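Local coordinates for putative tryptophan halogenase (Xanthomonas campestris pv. campestris, PDB 6Y1W), which is a flavin-dependent halogenase that probably uses a reduced flavin cofactor and oxygen to halogenate an aromatic substrate such as a tryptophan-like indole, at residues V58-I63 / L165-Y170; G236-S241 / P322-R327; A249-T254 / R316-T321; E255-P260 / N306-A311. All coordinates share one frame; numbering follows the deposited sequence. Where two conformers were deposited one is given.

Interaction 1 (V58-I63 / L165-Y170); sequences VGEATI and LDAGLY
V58, G59 and E60 pair with A167, D166 and L165 in a short antiparallel β contact, buried where strand 162-166 passes into helix 167-180. Strand 59-61 is an outer strand of a small sheet; strand 87-89 flanks 162-166 on its other side. E60 and L165 are the hydrogen-bonded pair. E60 N reaches L165 O at 2.8 Å, and L165 N returns a bond of 2.8 Å to E60 O. G59 and D166 form the next, non-hydrogen-bonded pair, with CA atoms 4.6 Å apart. One step on, A167 N donates to V58 O at 2.8 Å, which carries the pairing into the first residue of the helix.

E60 CG is anti to the backbone N (chi1 -175°), and the chain extended beyond it brings OE1 to 3.6 Å from A167 CB, while OE2 bonds to N350. T62 CG2 and L165 CD2 meet at 3.8 Å, their side chains crossing at about a right angle. The same L165 CD2 sits over one face of the Y170 ring, toward its rim. E60 packs beside I351 and A167 lies near T26; I351 and T26 are predicted to bind FAD. T62 O accepts from K89, the predicted active-site lysine.

D166 is the N-cap of the helix. Its OD1 accepts from L169 N at 2.9 Å, met from above the carboxylate plane, and OD2 makes a salt bridge to R282. The helix N terminus and the arginine would together be expected to stabilise a charged D166 carboxylate.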
loop_
_atom_site.group_PDB
_atom_site.type_symbol
_atom_site.label_atom_id
_atom_site.label_comp_id
_atom_site.label_asym_id
_atom_site.label_seq_id
_atom_site.Cartn_x
_atom_site.Cartn_y
_atom_site.Cartn_z
ATOM N N VAL A 58 10.827 -27.383 -19.025
ATOM C CA VAL A 58 11.298 -26.134 -18.418
ATOM C C VAL A 58 11.007 -26.144 -16.922
ATOM O O VAL A 58 9.860 -26.335 -16.517
ATOM C CB VAL A 58 10.599 -24.939 -19.077
ATOM C CG1 VAL A 58 10.877 -23.643 -18.292
ATOM C CG2 VAL A 58 10.986 -24.821 -20.591
ATOM N N GLY A 59 12.057 -26.073 -16.101
ATOM C CA GLY A 59 11.907 -25.903 -14.639
ATOM C C GLY A 59 11.927 -24.419 -14.291
ATOM O O GLY A 59 12.755 -23.677 -14.789
ATOM N N GLU A 60 11.022 -24.001 -13.404
ATOM C CA GLU A 60 10.873 -22.589 -13.101
ATOM C C GLU A 60 10.618 -22.391 -11.617
ATOM O O GLU A 60 9.869 -23.163 -11.012
ATOM C CB GLU A 60 9.705 -22.028 -13.948
ATOM C CG GLU A 60 9.500 -20.566 -13.822
ATOM C CD GLU A 60 8.705 -19.959 -14.997
ATOM O OE1 GLU A 60 8.398 -20.626 -16.016
ATOM O OE2 GLU A 60 8.422 -18.755 -14.895
ATOM N N ALA A 61 11.209 -21.347 -11.024
ATOM C CA ALA A 61 10.903 -20.982 -9.643
ATOM C C ALA A 61 9.807 -19.894 -9.583
ATOM O O ALA A 61 9.545 -19.184 -10.554
ATOM C CB ALA A 61 12.178 -20.500 -8.936
ATOM N N THR A 62 9.129 -19.829 -8.440
ATOM C CA THR A 62 7.958 -18.968 -8.265
ATOM C C THR A 62 8.090 -18.235 -6.930
ATOM O O THR A 62 9.084 -18.385 -6.187
ATOM C CB THR A 62 6.628 -19.769 -8.285
ATOM O OG1 THR A 62 6.670 -20.799 -7.292
ATOM C CG2 THR A 62 6.376 -20.454 -9.639
ATOM N N ILE A 63 7.113 -17.391 -6.640
ATOM C CA ILE A 63 7.089 -16.647 -5.377
ATOM C C ILE A 63 5.723 -16.783 -4.710
ATOM O O ILE A 63 4.787 -17.343 -5.319
ATOM C CB ILE A 63 7.513 -15.180 -5.605
ATOM C CG1 ILE A 63 6.708 -14.520 -6.704
ATOM C CG2 ILE A 63 9.025 -15.114 -5.979
ATOM C CD1 ILE A 63 7.095 -13.014 -6.845
ATOM N N LEU A 165 8.711 -25.590 -10.068
ATOM C CA LEU A 165 7.747 -26.406 -10.790
ATOM C C LEU A 165 8.182 -26.620 -12.232
ATOM O O LEU A 165 9.038 -25.915 -12.767
ATOM C CB LEU A 165 6.323 -25.799 -10.754
ATOM C CG LEU A 165 6.166 -24.343 -11.236
ATOM C CD1 LEU A 165 6.202 -24.258 -12.760
ATOM C CD2 LEU A 165 4.861 -23.713 -10.712
ATOM N N ASP A 166 7.591 -27.639 -12.853
ATOM C CA ASP A 166 7.761 -27.846 -14.295
ATOM C C ASP A 166 6.713 -26.992 -14.990
ATOM O O ASP A 166 5.512 -27.214 -14.817
ATOM C CB ASP A 166 7.586 -29.332 -14.652
ATOM C CG ASP A 166 7.843 -29.597 -16.144
ATOM O OD1 ASP A 166 7.129 -29.015 -16.986
ATOM O OD2 ASP A 166 8.765 -30.378 -16.508
ATOM N N ALA A 167 7.151 -25.955 -15.729
ATOM C CA ALA A 167 6.194 -25.010 -16.315
ATOM C C ALA A 167 5.326 -25.632 -17.394
ATOM O O ALA A 167 4.151 -25.267 -17.527
ATOM C CB ALA A 167 6.933 -23.800 -16.900
ATOM N N GLY A 168 5.867 -26.576 -18.166
ATOM C CA GLY A 168 5.057 -27.204 -19.196
ATOM C C GLY A 168 3.970 -28.061 -18.585
ATOM O O GLY A 168 2.833 -28.051 -19.058
ATOM N N LEU A 169 4.316 -28.821 -17.537
ATOM C CA LEU A 169 3.304 -29.597 -16.832
ATOM C C LEU A 169 2.296 -28.685 -16.158
ATOM O O LEU A 169 1.118 -29.023 -16.081
ATOM C CB LEU A 169 3.944 -30.510 -15.780
ATOM C CG LEU A 169 4.787 -31.646 -16.369
ATOM C CD1 LEU A 169 5.493 -32.415 -15.295
ATOM C CD2 LEU A 169 3.892 -32.559 -17.224
ATOM N N TYR A 170 2.734 -27.534 -15.654
ATOM C CA TYR A 170 1.799 -26.606 -15.020
ATOM C C TYR A 170 0.788 -26.077 -16.044
ATOM O O TYR A 170 -0.433 -26.053 -15.790
ATOM C CB TYR A 170 2.583 -25.459 -14.350
ATOM C CG TYR A 170 1.742 -24.429 -13.607
ATOM C CD1 TYR A 170 0.719 -24.821 -12.755
ATOM C CD2 TYR A 170 1.947 -23.056 -13.798
ATOM C CE1 TYR A 170 -0.050 -23.894 -12.053
ATOM C CE2 TYR A 170 1.191 -22.112 -13.101
ATOM C CZ TYR A 170 0.202 -22.548 -12.231
ATOM O OH TYR A 170 -0.559 -21.617 -11.558
#

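Interaction 2 (G236-S241 / P322-R327); sequences GSEDWS and PNQRHR
E238 pairs with Q324 between strands 237-239 and 323-325, which run antiparallel at 159° with their axes 4.4 Å apart. They belong to a small antiparallel sheet at the protein surface, in which 237-239 is an outer strand and 341-342 lies beyond 323-325. E238 N donates to Q324 O at 2.7 Å; the return bond from Q324 N is weak. H326 N to G236 O and W240 N to P322 O extend the pairing at both ends.

The W240 indole lays one face over the backbone of N323 and Q324, with N323 C 3.8 Å above the ring plane. W240 CB also meets P322 CB, and R389 makes a cation-pi contact with the indole. At the other end the H326 ring covers the peptide between S237 and E238, with S237 C 3.4 Å above its plane. The side chains of E238 and Q324 lie side by side and point the same way. In the Q324 conformer given, NE2 donates to E238 OE1 at 3.0 Å.

D239 makes an Asx turn. Its OD1 accepts from S241 N at 2.9 Å, above the carboxylate plane, from S241 OG at 2.8 Å, on the syn side, and from a water shared with P322 O.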
loop_
_atom_site.group_PDB
_atom_site.type_symbol
_atom_site.label_atom_id
_atom_site.label_comp_id
_atom_site.label_asym_id
_atom_site.label_seq_id
_atom_site.Cartn_x
_atom_site.Cartn_y
_atom_site.Cartn_z
ATOM N N GLY A 236 4.916 0.106 -28.635
ATOM C CA GLY A 236 6.334 -0.111 -28.435
ATOM C C GLY A 236 6.636 -0.508 -27.005
ATOM O O GLY A 236 5.746 -0.594 -26.150
ATOM N N SER A 237 7.934 -0.702 -26.712
ATOM C CA SER A 237 8.375 -1.044 -25.370
ATOM C C SER A 237 9.527 -0.149 -24.933
ATOM O O SER A 237 10.258 0.377 -25.768
ATOM C CB SER A 237 8.769 -2.513 -25.306
ATOM O OG SER A 237 7.723 -3.285 -25.877
ATOM N N GLU A 238 9.645 0.023 -23.603
ATOM C CA GLU A 238 10.676 0.845 -22.971
ATOM C C GLU A 238 11.924 -0.017 -22.872
ATOM O O GLU A 238 11.832 -1.176 -22.476
ATOM C CB GLU A 238 10.231 1.321 -21.585
ATOM C CG GLU A 238 11.040 2.506 -21.011
ATOM C CD GLU A 238 10.911 2.687 -19.481
ATOM O OE1 GLU A 238 9.958 2.161 -18.854
ATOM O OE2 GLU A 238 11.797 3.348 -18.888
ATOM N N ASP A 239 13.057 0.513 -23.320
ATOM C CA ASP A 239 14.316 -0.225 -23.336
ATOM C C ASP A 239 15.019 -0.062 -21.996
ATOM O O ASP A 239 15.352 1.064 -21.594
ATOM C CB ASP A 239 15.177 0.305 -24.479
ATOM C CG ASP A 239 16.526 -0.351 -24.575
ATOM O OD1 ASP A 239 16.767 -1.425 -23.969
ATOM O OD2 ASP A 239 17.365 0.211 -25.296
ATOM N N TRP A 240 15.278 -1.178 -21.304
ATOM C CA TRP A 240 15.950 -1.102 -20.021
ATOM C C TRP A 240 17.377 -1.619 -20.109
ATOM O O TRP A 240 18.036 -1.760 -19.068
ATOM C CB TRP A 240 15.164 -1.868 -18.954
ATOM C CG TRP A 240 13.847 -1.237 -18.543
ATOM C CD1 TRP A 240 13.458 0.064 -18.709
ATOM C CD2 TRP A 240 12.752 -1.907 -17.890
ATOM N NE1 TRP A 240 12.183 0.245 -18.192
ATOM C CE2 TRP A 240 11.733 -0.944 -17.680
ATOM C CE3 TRP A 240 12.538 -3.221 -17.464
ATOM C CZ2 TRP A 240 10.520 -1.260 -17.067
ATOM C CZ3 TRP A 240 11.331 -3.520 -16.837
ATOM C CH2 TRP A 240 10.347 -2.545 -16.657
ATOM N N SER A 241 17.890 -1.829 -21.328
ATOM C CA SER A 241 19.239 -2.389 -21.485
ATOM C C SER A 241 20.345 -1.423 -21.042
ATOM O O SER A 241 21.474 -1.877 -20.780
ATOM C CB SER A 241 19.449 -2.871 -22.926
ATOM O OG SER A 241 19.495 -1.785 -23.837
ATOM N N PRO A 322 15.476 -6.882 -21.496
ATOM C CA PRO A 322 14.711 -6.310 -20.376
ATOM C C PRO A 322 13.913 -5.113 -20.852
ATOM O O PRO A 322 14.467 -4.205 -21.472
ATOM C CB PRO A 322 15.799 -5.876 -19.382
ATOM C CG PRO A 322 17.011 -5.586 -20.331
ATOM C CD PRO A 322 16.927 -6.627 -21.384
ATOM N N ASN A 323 12.605 -5.145 -20.608
ATOM C CA ASN A 323 11.714 -4.140 -21.181
ATOM C C ASN A 323 10.333 -4.173 -20.539
ATOM O O ASN A 323 9.920 -5.156 -19.905
ATOM C CB ASN A 323 11.563 -4.355 -22.681
ATOM C CG ASN A 323 10.559 -5.458 -22.994
ATOM O OD1 ASN A 323 9.353 -5.208 -23.104
ATOM N ND2 ASN A 323 11.045 -6.692 -23.055
ATOM N N GLN A 324 9.573 -3.097 -20.780
ATOM C CA GLN A 324 8.147 -3.075 -20.465
ATOM C C GLN A 324 7.418 -2.478 -21.656
ATOM O O GLN A 324 7.862 -1.471 -22.206
ATOM C CB GLN A 324 7.811 -2.299 -19.159
ATOM C CG GLN A 324 7.669 -0.741 -19.242
ATOM C CD GLN A 324 7.002 -0.093 -18.008
ATOM O OE1 GLN A 324 5.821 -0.334 -17.708
ATOM N NE2 GLN A 324 7.752 0.750 -17.307
ATOM N N ARG A 325 6.335 -3.128 -22.065
ATOM C CA ARG A 325 5.447 -2.567 -23.074
ATOM C C ARG A 325 4.959 -1.211 -22.567
ATOM O O ARG A 325 4.657 -1.061 -21.379
ATOM C CB ARG A 325 4.291 -3.558 -23.277
ATOM C CG ARG A 325 3.467 -3.472 -24.532
ATOM C CD ARG A 325 4.236 -3.710 -25.808
ATOM N NE ARG A 325 4.730 -5.051 -26.067
ATOM C CZ ARG A 325 5.170 -5.440 -27.262
ATOM N NH1 ARG A 325 5.645 -6.663 -27.435
ATOM N NH2 ARG A 325 5.158 -4.597 -28.301
ATOM N N HIS A 326 4.912 -0.202 -23.454
ATOM C CA HIS A 326 4.528 1.136 -22.989
ATOM C C HIS A 326 3.132 1.145 -22.391
ATOM O O HIS A 326 2.867 1.863 -21.415
ATOM C CB HIS A 326 4.600 2.146 -24.128
ATOM C CG HIS A 326 5.998 2.510 -24.487
ATOM N ND1 HIS A 326 6.915 2.922 -23.543
ATOM C CD2 HIS A 326 6.648 2.488 -25.671
ATOM C CE1 HIS A 326 8.069 3.166 -24.141
ATOM N NE2 HIS A 326 7.935 2.909 -25.432
ATOM N N ARG A 327 2.205 0.419 -23.011
ATOM C CA ARG A 327 0.881 0.222 -22.451
ATOM C C ARG A 327 0.584 -1.263 -22.548
ATOM O O ARG A 327 0.858 -1.872 -23.580
ATOM C CB ARG A 327 -0.164 1.060 -23.227
ATOM C CG ARG A 327 0.110 2.548 -23.116
ATOM C CD ARG A 327 -0.802 3.380 -24.025
ATOM N NE ARG A 327 -0.684 3.038 -25.435
ATOM C CZ ARG A 327 0.368 3.323 -26.201
ATOM N NH1 ARG A 327 1.423 3.960 -25.685
ATOM N NH2 ARG A 327 0.369 2.971 -27.481
HETATM O O HOH W 1 7.455 -5.639 -24.830
HETATM O O HOH W 2 15.533 -3.717 -23.665
#

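Interaction 3 (A249-T254 / R316-T321); sequences ALAVQT and RALRFT. With BUD ((2S,3S)-butane-2,3-diol), chain K.
A249 O takes the shortest bond of this contact, from L318 N at 2.8 Å. It is also approached by A317 CA at 3.4 Å in a CA-H...O contact. R316 O is gripped in the same way, by A251 N at 2.9 Å and by the CA of L250. A249 N to L318 O and R316 N to A251 O complete two hydrogen-bonded pairs. L250 and A317 make the non-hydrogen-bonded pair between them.

Strand 316-319 is thereby held as an outer strand of the seven-stranded mixed sheet. Strand 283-289 flanks 248-254 on its other side.

A249, A251 and L318 share one face of this sheet. L318 CD1 rests 4.0 Å from A249 CB and more loosely near A251 CB. F320 brings its ring edge to the A249 methyl, with F320 CE2 3.7 Å from A249 CB and that CB close to the ring plane. The F320 ring also meets that of F342. On the L250 face, L250 CD2 touches A317 CB at 3.9 Å, and Q296 and A300 of helix 296-306 pack against L250.

The R316 side chain bends at chi2 and its end leads away from the strand pair. NH1 bonds to T314 O and lies 3.2 Å from C4 of the bound butanediol, whose O2 sits at the guanidinium edge. The diol is hydrogen-bonded to T314 N.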
loop_
_atom_site.group_PDB
_atom_site.type_symbol
_atom_site.label_atom_id
_atom_site.label_comp_id
_atom_site.label_asym_id
_atom_site.label_seq_id
_atom_site.Cartn_x
_atom_site.Cartn_y
_atom_site.Cartn_z
ATOM N N ALA A 249 20.440 -16.731 -22.783
ATOM C CA ALA A 249 20.560 -17.791 -21.795
ATOM C C ALA A 249 20.797 -19.120 -22.501
ATOM O O ALA A 249 20.436 -19.310 -23.672
ATOM C CB ALA A 249 19.315 -17.907 -20.917
ATOM N N LEU A 250 21.397 -20.051 -21.764
ATOM C CA LEU A 250 21.467 -21.451 -22.171
ATOM C C LEU A 250 20.873 -22.266 -21.033
ATOM O O LEU A 250 21.260 -22.051 -19.881
ATOM C CB LEU A 250 22.920 -21.915 -22.368
ATOM C CG LEU A 250 23.608 -21.560 -23.672
ATOM C CD1 LEU A 250 25.130 -21.741 -23.529
ATOM C CD2 LEU A 250 23.025 -22.416 -24.814
ATOM N N ALA A 251 19.976 -23.214 -21.340
ATOM C CA ALA A 251 19.295 -23.949 -20.276
ATOM C C ALA A 251 19.456 -25.449 -20.488
ATOM O O ALA A 251 19.481 -25.923 -21.627
ATOM C CB ALA A 251 17.804 -23.582 -20.210
ATOM N N VAL A 252 19.569 -26.197 -19.393
ATOM C CA VAL A 252 19.768 -27.652 -19.498
ATOM C C VAL A 252 19.281 -28.306 -18.212
ATOM O O VAL A 252 19.512 -27.792 -17.113
ATOM C CB VAL A 252 21.251 -27.999 -19.759
ATOM C CG1 VAL A 252 22.132 -27.611 -18.541
ATOM C CG2 VAL A 252 21.408 -29.515 -20.092
ATOM N N GLN A 253 18.663 -29.485 -18.351
ATOM C CA GLN A 253 18.240 -30.256 -17.197
ATOM C C GLN A 253 19.300 -31.296 -16.859
ATOM O O GLN A 253 19.991 -31.817 -17.735
ATOM C CB GLN A 253 16.868 -30.922 -17.459
ATOM C CG GLN A 253 15.768 -29.953 -17.927
ATOM C CD GLN A 253 15.452 -28.794 -16.914
ATOM O OE1 GLN A 253 14.867 -29.024 -15.852
ATOM N NE2 GLN A 253 15.828 -27.553 -17.265
ATOM N N THR A 254 19.442 -31.582 -15.576
ATOM C CA THR A 254 20.390 -32.611 -15.159
ATOM C C THR A 254 19.694 -33.568 -14.211
ATOM O O THR A 254 18.692 -33.236 -13.579
ATOM C CB THR A 254 21.639 -32.036 -14.460
ATOM O OG1 THR A 254 21.240 -31.132 -13.400
ATOM C CG2 THR A 254 22.549 -31.313 -15.464
ATOM N N ARG A 316 19.505 -25.665 -24.550
ATOM C CA ARG A 316 18.674 -24.836 -25.404
ATOM C C ARG A 316 19.092 -23.388 -25.240
ATOM O O ARG A 316 19.241 -22.918 -24.108
ATOM C CB ARG A 316 17.196 -24.987 -25.039
ATOM C CG ARG A 316 16.499 -26.151 -25.732
ATOM C CD ARG A 316 17.161 -26.443 -27.068
ATOM N NE ARG A 316 16.415 -27.382 -27.902
ATOM C CZ ARG A 316 16.277 -28.687 -27.668
ATOM N NH1 ARG A 316 16.832 -29.278 -26.600
ATOM N NH2 ARG A 316 15.577 -29.411 -28.529
ATOM N N ALA A 317 19.246 -22.683 -26.359
ATOM C CA ALA A 317 19.637 -21.276 -26.352
ATOM C C ALA A 317 18.420 -20.371 -26.436
ATOM O O ALA A 317 17.477 -20.636 -27.187
ATOM C CB ALA A 317 20.583 -20.979 -27.517
ATOM N N LEU A 318 18.435 -19.306 -25.646
ATOM C CA LEU A 318 17.309 -18.391 -25.530
ATOM C C LEU A 318 17.832 -16.968 -25.659
ATOM O O LEU A 318 18.976 -16.690 -25.275
ATOM C CB LEU A 318 16.618 -18.539 -24.175
ATOM C CG LEU A 318 16.576 -19.966 -23.608
ATOM C CD1 LEU A 318 16.109 -20.011 -22.144
ATOM C CD2 LEU A 318 15.686 -20.819 -24.488
ATOM N N ARG A 319 17.000 -16.082 -26.210
ATOM C CA ARG A 319 17.296 -14.656 -26.287
ATOM C C ARG A 319 16.165 -13.861 -25.644
ATOM O O ARG A 319 15.003 -14.276 -25.646
ATOM C CB ARG A 319 17.485 -14.149 -27.742
ATOM C CG ARG A 319 18.814 -14.572 -28.387
ATOM C CD ARG A 319 20.007 -14.051 -27.581
ATOM N NE ARG A 319 20.156 -12.593 -27.667
ATOM C CZ ARG A 319 20.831 -11.967 -28.634
ATOM N NH1 ARG A 319 20.907 -10.636 -28.653
ATOM N NH2 ARG A 319 21.410 -12.672 -29.602
ATOM N N PHE A 320 16.503 -12.692 -25.110
ATOM C CA PHE A 320 15.486 -11.855 -24.478
ATOM C C PHE A 320 16.093 -10.475 -24.286
ATOM O O PHE A 320 17.287 -10.274 -24.514
ATOM C CB PHE A 320 15.030 -12.438 -23.141
ATOM C CG PHE A 320 16.161 -12.891 -22.274
ATOM C CD1 PHE A 320 16.943 -11.971 -21.614
ATOM C CD2 PHE A 320 16.442 -14.252 -22.132
ATOM C CE1 PHE A 320 17.989 -12.407 -20.786
ATOM C CE2 PHE A 320 17.474 -14.682 -21.351
ATOM C CZ PHE A 320 18.261 -13.749 -20.682
ATOM N N THR A 321 15.269 -9.523 -23.855
ATOM C CA THR A 321 15.782 -8.188 -23.547
ATOM C C THR A 321 14.888 -7.579 -22.475
ATOM O O THR A 321 13.663 -7.772 -22.525
ATOM C CB THR A 321 15.864 -7.277 -24.801
ATOM O OG1 THR A 321 16.586 -6.070 -24.506
ATOM C CG2 THR A 321 14.485 -6.956 -25.358
HETATM C C1 BUD K . 13.490 -33.852 -24.743
HETATM O O1 BUD K . 15.479 -35.051 -24.048
HETATM C C2 BUD K . 15.000 -34.009 -24.881
HETATM O O2 BUD K . 16.995 -32.672 -25.295
HETATM C C3 BUD K . 15.771 -32.711 -24.642
HETATM C C4 BUD K . 15.056 -31.464 -25.082
#

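Interaction 4 (E255-P260 / N306-A311); sequences ESVGAP and NLQGRA
E255 and R310 carry this surface contact through a two-pronged salt bridge. R310 grips the carboxylate side-on. NE donates to E255 OE2 at 2.9 Å in a nearly straight bond (169°), and NH2 donates to E255 OE1 at 3.0 Å through the syn lone pair. OE2 lies close to the guanidinium plane, yet the carboxylate and guanidinium planes are turned 40° from each other. OE2 also accepts from the backbone R310 N at 2.9 Å. That donor comes from the same face of the carboxylate as NE, but from above its plane. Three bonds therefore hold the carboxylate and should fix its rotation.

The backbone sets up this grip. E255 N donates to R310 O at 2.9 Å, so E255 gives and receives bonds with one residue. CG of E255 lies between its own backbone N and carbonyl carbon (chi1 66°). This puts CG alongside the backbone N of R310.

Next to the salt bridge, V257 packs on Q308 and G309. Its CG1 lies 3.7 Å from G309 CA, and CG2 is 3.8 Å from NE2 of Q308, the two side chains crossing at about a right angle. A water sits 2.6 Å from E255 O and is also in reach of Q308 O.

Further out, V257 and Q308 both touch R276 of strand 272-278, and R310 packs on P510 near the C terminus. The contact joins the loops after strand 248-254 and helix 296-306. Away from the predicted cofactor and substrate sites, it is a bidentate, side-on carboxylate-guanidinium salt bridge.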
loop_
_atom_site.group_PDB
_atom_site.type_symbol
_atom_site.label_atom_id
_atom_site.label_comp_id
_atom_site.label_asym_id
_atom_site.label_seq_id
_atom_site.Cartn_x
_atom_site.Cartn_y
_atom_site.Cartn_z
ATOM N N GLU A 255 20.260 -34.772 -14.066
ATOM C CA GLU A 255 19.685 -35.648 -13.059
ATOM C C GLU A 255 19.969 -35.122 -11.646
ATOM O O GLU A 255 20.950 -34.405 -11.390
ATOM C CB GLU A 255 20.214 -37.089 -13.219
ATOM C CG GLU A 255 21.634 -37.204 -12.946
ATOM C CD GLU A 255 22.258 -38.503 -13.513
ATOM O OE1 GLU A 255 21.542 -39.509 -13.801
ATOM O OE2 GLU A 255 23.487 -38.488 -13.654
ATOM N N SER A 256 19.087 -35.481 -10.723
ATOM C CA SER A 256 19.318 -35.192 -9.318
ATOM C C SER A 256 20.515 -35.990 -8.805
ATOM O O SER A 256 20.720 -37.149 -9.189
ATOM C CB SER A 256 18.078 -35.552 -8.508
ATOM O OG SER A 256 16.914 -34.988 -9.106
ATOM N N VAL A 257 21.299 -35.369 -7.929
ATOM C CA VAL A 257 22.438 -36.035 -7.307
ATOM C C VAL A 257 22.271 -36.150 -5.804
ATOM O O VAL A 257 23.213 -36.535 -5.105
ATOM C CB VAL A 257 23.761 -35.332 -7.644
ATOM C CG1 VAL A 257 24.009 -35.386 -9.134
ATOM C CG2 VAL A 257 23.791 -33.902 -7.121
ATOM N N GLY A 258 21.096 -35.832 -5.301
ATOM C CA GLY A 258 20.860 -35.832 -3.872
ATOM C C GLY A 258 19.463 -35.323 -3.612
ATOM O O GLY A 258 18.693 -35.038 -4.537
ATOM N N ALA A 259 19.140 -35.217 -2.332
ATOM C CA ALA A 259 17.833 -34.745 -1.941
ATOM C C ALA A 259 17.633 -33.309 -2.428
ATOM O O ALA A 259 18.582 -32.522 -2.508
ATOM C CB ALA A 259 17.687 -34.820 -0.420
ATOM N N PRO A 260 16.400 -32.947 -2.765
ATOM C CA PRO A 260 16.155 -31.591 -3.280
ATOM C C PRO A 260 16.319 -30.546 -2.181
ATOM O O PRO A 260 15.700 -30.636 -1.120
ATOM C CB PRO A 260 14.704 -31.657 -3.776
ATOM C CG PRO A 260 14.075 -32.767 -2.907
ATOM C CD PRO A 260 15.191 -33.782 -2.762
ATOM N N ASN A 306 29.881 -25.992 -14.039
ATOM C CA ASN A 306 29.153 -25.923 -12.788
ATOM C C ASN A 306 28.076 -26.988 -12.638
ATOM O O ASN A 306 27.498 -27.085 -11.553
ATOM C CB ASN A 306 28.489 -24.536 -12.640
ATOM C CG ASN A 306 29.503 -23.452 -12.260
ATOM O OD1 ASN A 306 29.687 -23.155 -11.091
ATOM N ND2 ASN A 306 30.213 -22.919 -13.255
ATOM N N LEU A 307 27.801 -27.779 -13.676
ATOM C CA LEU A 307 26.750 -28.792 -13.594
ATOM C C LEU A 307 27.166 -29.914 -12.659
ATOM O O LEU A 307 28.354 -30.216 -12.503
ATOM C CB LEU A 307 26.425 -29.378 -14.973
ATOM C CG LEU A 307 25.773 -28.434 -16.001
ATOM C CD1 LEU A 307 25.474 -29.147 -17.305
ATOM C CD2 LEU A 307 24.488 -27.850 -15.447
ATOM N N GLN A 308 26.176 -30.459 -11.959
ATOM C CA GLN A 308 26.293 -31.711 -11.228
ATOM C C GLN A 308 25.324 -32.706 -11.838
ATOM O O GLN A 308 24.176 -32.352 -12.146
ATOM C CB GLN A 308 25.966 -31.548 -9.756
ATOM C CG GLN A 308 26.902 -30.618 -9.006
ATOM C CD GLN A 308 26.307 -30.220 -7.678
ATOM O OE1 GLN A 308 25.796 -29.109 -7.522
ATOM N NE2 GLN A 308 26.335 -31.145 -6.716
ATOM N N GLY A 309 25.795 -33.929 -12.039
ATOM C CA GLY A 309 24.990 -34.971 -12.634
ATOM C C GLY A 309 25.000 -34.919 -14.152
ATOM O O GLY A 309 25.350 -33.914 -14.781
ATOM N N ARG A 310 24.567 -36.021 -14.755
ATOM C CA ARG A 310 24.536 -36.051 -16.209
ATOM C C ARG A 310 23.401 -35.173 -16.741
ATOM O O ARG A 310 22.331 -35.050 -16.129
ATOM C CB ARG A 310 24.340 -37.484 -16.709
ATOM C CG ARG A 310 25.585 -38.359 -16.437
ATOM C CD ARG A 310 25.294 -39.845 -16.647
ATOM N NE ARG A 310 24.284 -40.335 -15.716
ATOM C CZ ARG A 310 23.831 -41.592 -15.676
ATOM N NH1 ARG A 310 24.301 -42.498 -16.532
ATOM N NH2 ARG A 310 22.922 -41.936 -14.785
ATOM N N ALA A 311 23.635 -34.592 -17.907
ATOM C CA ALA A 311 22.591 -33.837 -18.588
ATOM C C ALA A 311 21.488 -34.760 -19.083
ATOM O O ALA A 311 21.749 -35.822 -19.671
ATOM C CB ALA A 311 23.182 -33.074 -19.769
HETATM O O HOH W 3 21.888 -32.011 -10.785
#

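Overall arrangement
From the N terminus, interaction 1 comes first. Segment 58-63 waits until 165-170 to close a loop of 101 residues, and this loop is finished before any other contact opens. Segments 236-241, 249-254 and 255-260 then open interactions 2, 3 and 4. They close in reverse order, at 306-311, 316-321 and 322-327. Interaction 4 is thus nested in 3, and 3 in 2; none cross. Interactions 3 and 4 touch, with V252 against L307 and T254 against R310. Interaction 1 meets 3 where G59 lies near Q253. Together they link the small sheet by the predicted FAD site, the seven-stranded sheet and its loops, and the outlying surface sheet.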